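Local coordinates for protein cyclopropane-fatty-acyl-phospholipid synthase 1 (Mycobacterium tuberculosis, PDB 1KPH) that converts a distal double bond of alpha mycolic acids into a cyclopropane ring, using S-adenosyl-L-methionine as the source of the methylene group, at residues Ala241-Asn246 against Glu257-Tyr262. Sequence-based numbering, arbitrary orientation.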
ATOM      1  N   ALA A 241       5.212 -14.065  12.149  1.00 19.35           N
ATOM      2  CA  ALA A 241       5.945 -14.522  13.321  1.00 20.47           C
ATOM      3  C   ALA A 241       5.473 -13.755  14.553  1.00 21.45           C
ATOM      4  O   ALA A 241       5.275 -14.337  15.618  1.00 23.31           O
ATOM      5  CB  ALA A 241       7.444 -14.325  13.116  1.00 19.38           C
ATOM      6  N   ALA A 242       5.279 -12.447  14.395  1.00 20.96           N
ATOM      7  CA  ALA A 242       4.831 -11.595  15.491  1.00 20.77           C
ATOM      8  C   ALA A 242       3.386 -11.899  15.895  1.00 21.47           C
ATOM      9  O   ALA A 242       3.089 -12.085  17.078  1.00 20.25           O
ATOM     10  CB  ALA A 242       4.969 -10.122  15.096  1.00 19.85           C
ATOM     11  N   LEU A 243       2.490 -11.948  14.914  1.00 20.00           N
ATOM     12  CA  LEU A 243       1.085 -12.230  15.188  1.00 21.37           C
ATOM     13  C   LEU A 243       0.943 -13.517  15.990  1.00 21.98           C
ATOM     14  O   LEU A 243       0.216 -13.568  16.986  1.00 20.99           O
ATOM     15  CB  LEU A 243       0.295 -12.350  13.876  1.00 21.68           C
ATOM     16  CG  LEU A 243      -1.193 -12.688  14.023  1.00 20.98           C
ATOM     17  CD1 LEU A 243      -1.864 -11.670  14.939  1.00 21.98           C
ATOM     18  CD2 LEU A 243      -1.859 -12.693  12.650  1.00 20.80           C
ATOM     19  N   GLN A 244       1.647 -14.555  15.552  1.00 23.74           N
ATOM     20  CA  GLN A 244       1.606 -15.848  16.223  1.00 25.25           C
ATOM     21  C   GLN A 244       2.051 -15.757  17.683  1.00 26.52           C
ATOM     22  O   GLN A 244       1.413 -16.322  18.572  1.00 27.29           O
ATOM     23  CB  GLN A 244       2.482 -16.849  15.466  1.00 24.62           C
ATOM     24  CG  GLN A 244       2.559 -18.224  16.097  1.00 25.74           C
ATOM     25  CD  GLN A 244       3.115 -19.266  15.145  1.00 27.78           C
ATOM     26  OE1 GLN A 244       2.387 -20.141  14.671  1.00 31.07           O
ATOM     27  NE2 GLN A 244       4.406 -19.172  14.848  1.00 27.32           N
ATOM     28  N   ALA A 245       3.146 -15.045  17.931  1.00 26.21           N
ATOM     29  CA  ALA A 245       3.651 -14.891  19.292  1.00 24.98           C
ATOM     30  C   ALA A 245       2.693 -14.020  20.105  1.00 24.74           C
ATOM     31  O   ALA A 245       2.728 -14.022  21.338  1.00 22.60           O
ATOM     32  CB  ALA A 245       5.046 -14.264  19.267  1.00 24.65           C
ATOM     33  N   ASN A 246       1.845 -13.275  19.399  1.00 23.02           N
ATOM     34  CA  ASN A 246       0.855 -12.402  20.025  1.00 23.57           C
ATOM     35  C   ASN A 246      -0.535 -13.035  19.946  1.00 23.48           C
ATOM     36  O   ASN A 246      -1.548 -12.353  20.113  1.00 23.26           O
ATOM     37  CB  ASN A 246       0.830 -11.044  19.315  1.00 24.00           C
ATOM     38  CG  ASN A 246       1.939 -10.117  19.782  1.00 25.01           C
ATOM     39  OD1 ASN A 246       2.444  -9.295  19.011  1.00 19.94           O
ATOM     40  ND2 ASN A 246       2.314 -10.234  21.053  1.00 20.23           N
ATOM     41  N   GLU A 257     -11.128 -16.814  15.760  1.00 43.38           N
ATOM     42  CA  GLU A 257     -11.588 -16.982  14.388  1.00 43.01           C
ATOM     43  C   GLU A 257     -10.874 -15.946  13.517  1.00 41.16           C
ATOM     44  O   GLU A 257     -10.447 -16.247  12.400  1.00 39.15           O
ATOM     45  CB  GLU A 257     -13.105 -16.786  14.316  1.00 45.69           C
ATOM     46  CG  GLU A 257     -13.728 -17.193  12.990  1.00 49.14           C
ATOM     47  CD  GLU A 257     -14.345 -16.024  12.242  1.00 51.59           C
ATOM     48  OE1 GLU A 257     -13.596 -15.102  11.851  1.00 53.40           O
ATOM     49  OE2 GLU A 257     -15.579 -16.027  12.047  1.00 51.84           O
ATOM     50  N   VAL A 258     -10.745 -14.728  14.040  1.00 38.85           N
ATOM     51  CA  VAL A 258     -10.071 -13.650  13.326  1.00 36.62           C
ATOM     52  C   VAL A 258      -8.578 -13.944  13.262  1.00 34.17           C
ATOM     53  O   VAL A 258      -7.936 -13.713  12.239  1.00 34.02           O
ATOM     54  CB  VAL A 258     -10.281 -12.288  14.024  1.00 37.84           C
ATOM     55  CG1 VAL A 258      -9.402 -11.224  13.378  1.00 37.28           C
ATOM     56  CG2 VAL A 258     -11.742 -11.882  13.931  1.00 39.51           C
ATOM     57  N   TYR A 259      -8.032 -14.454  14.362  1.00 31.38           N
ATOM     58  CA  TYR A 259      -6.614 -14.795  14.426  1.00 30.22           C
ATOM     59  C   TYR A 259      -6.262 -15.827  13.352  1.00 30.74           C
ATOM     60  O   TYR A 259      -5.358 -15.613  12.540  1.00 28.23           O
ATOM     61  CB  TYR A 259      -6.266 -15.361  15.807  1.00 27.50           C
ATOM     62  CG  TYR A 259      -4.903 -16.010  15.863  1.00 25.86           C
ATOM     63  CD1 TYR A 259      -3.739 -15.242  15.904  1.00 24.17           C
ATOM     64  CD2 TYR A 259      -4.775 -17.398  15.825  1.00 23.69           C
ATOM     65  CE1 TYR A 259      -2.482 -15.843  15.903  1.00 22.76           C
ATOM     66  CE2 TYR A 259      -3.534 -18.005  15.822  1.00 22.30           C
ATOM     67  CZ  TYR A 259      -2.388 -17.225  15.859  1.00 23.29           C
ATOM     68  OH  TYR A 259      -1.159 -17.836  15.835  1.00 19.44           O
ATOM     69  N   GLU A 260      -6.984 -16.947  13.362  1.00 31.61           N
ATOM     70  CA  GLU A 260      -6.770 -18.027  12.400  1.00 32.18           C
ATOM     71  C   GLU A 260      -6.837 -17.522  10.967  1.00 29.98           C
ATOM     72  O   GLU A 260      -6.036 -17.908  10.120  1.00 30.05           O
ATOM     73  CB  GLU A 260      -7.821 -19.126  12.585  1.00 35.46           C
ATOM     74  CG  GLU A 260      -7.723 -19.881  13.900  1.00 40.34           C
ATOM     75  CD  GLU A 260      -6.371 -20.533  14.092  1.00 43.23           C
ATOM     76  OE1 GLU A 260      -5.927 -21.272  13.185  1.00 45.16           O
ATOM     77  OE2 GLU A 260      -5.753 -20.308  15.152  1.00 44.41           O
ATOM     78  N   ARG A 261      -7.809 -16.662  10.701  1.00 29.74           N
ATOM     79  CA  ARG A 261      -7.985 -16.108   9.370  1.00 29.86           C
ATOM     80  C   ARG A 261      -6.770 -15.278   8.962  1.00 28.45           C
ATOM     81  O   ARG A 261      -6.257 -15.420   7.854  1.00 28.32           O
ATOM     82  CB  ARG A 261      -9.251 -15.252   9.332  1.00 31.97           C
ATOM     83  CG  ARG A 261      -9.629 -14.746   7.950  1.00 36.27           C
ATOM     84  CD  ARG A 261     -11.049 -14.212   7.956  1.00 39.16           C
ATOM     85  NE  ARG A 261     -11.215 -13.142   8.933  1.00 43.27           N
ATOM     86  CZ  ARG A 261     -12.387 -12.620   9.279  1.00 44.69           C
ATOM     87  NH1 ARG A 261     -13.506 -13.071   8.731  1.00 45.02           N
ATOM     88  NH2 ARG A 261     -12.439 -11.642  10.174  1.00 45.15           N
ATOM     89  N   TYR A 262      -6.301 -14.417   9.858  1.00 26.79           N
ATOM     90  CA  TYR A 262      -5.148 -13.589   9.537  1.00 26.33           C
ATOM     91  C   TYR A 262      -3.844 -14.364   9.402  1.00 24.40           C
ATOM     92  O   TYR A 262      -2.993 -14.004   8.592  1.00 25.52           O
ATOM     93  CB  TYR A 262      -4.998 -12.451  10.549  1.00 23.74           C
ATOM     94  CG  TYR A 262      -5.790 -11.233  10.136  1.00 25.24           C
ATOM     95  CD1 TYR A 262      -7.184 -11.239  10.181  1.00 23.22           C
ATOM     96  CD2 TYR A 262      -5.153 -10.106   9.613  1.00 25.05           C
ATOM     97  CE1 TYR A 262      -7.923 -10.162   9.714  1.00 24.08           C
ATOM     98  CE2 TYR A 262      -5.886  -9.019   9.140  1.00 26.11           C
ATOM     99  CZ  TYR A 262      -7.272  -9.058   9.195  1.00 25.68           C
ATOM    100  OH  TYR A 262      -8.011  -7.999   8.731  1.00 25.60           O
TER
HETATM  101  O   HOH W   1      -0.855 -20.257  15.250  1.00 35.50           O
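Leu243 and Tyr259 carry the apolar part of this contact, passing alongside each other in opposite directions from two nearly antiparallel helices. With CG anti to the backbone N in both residues (chi1 178° and 168°), each chain is sent across the gap. Leu243 CG lies 3.9 Å from Tyr259 CE1, while its methyl CD2 turns to the next helical turn and reaches Tyr262 CB at 3.8 Å. There the two side chains cross at about a right angle, and Leu243 meets the base of Tyr262 while the phenol ring extends elsewhere. Met263, Leu266 and Ala250 also touch the buried Leu243.

Tyr259 illustrates how a large side chain can span the gap between two helices, whose segment axes here approach to 10.8 Å. Its ring comes to the helix of Leu243 edge-on: Leu243 O lies near the ring plane, 3.7 Å from CE1, and the hydroxyl abuts Gln244, with OH 3.4 Å from CA. No direct hydrogen bond links the segments; instead one water, in the plane of the ring, lies a doubtfully short 2.5 Å from Tyr259 OH and donates a longer bond of 3.3 Å to Gln244 OE1. The extended Gln244 chain brings its amide to this water on the solvent-exposed side.

Beyond the contact, the ring of Tyr262 meets those of His15, Phe22 and Tyr265, and its side chain lies about 4 Å from that of Tyr33, a probable S-adenosyl-L-methionine-binding residue. The pairing is that of a helical hairpin, 229-245 and 256-275 joined through the short helix 247-253, within the methyltransferase fold.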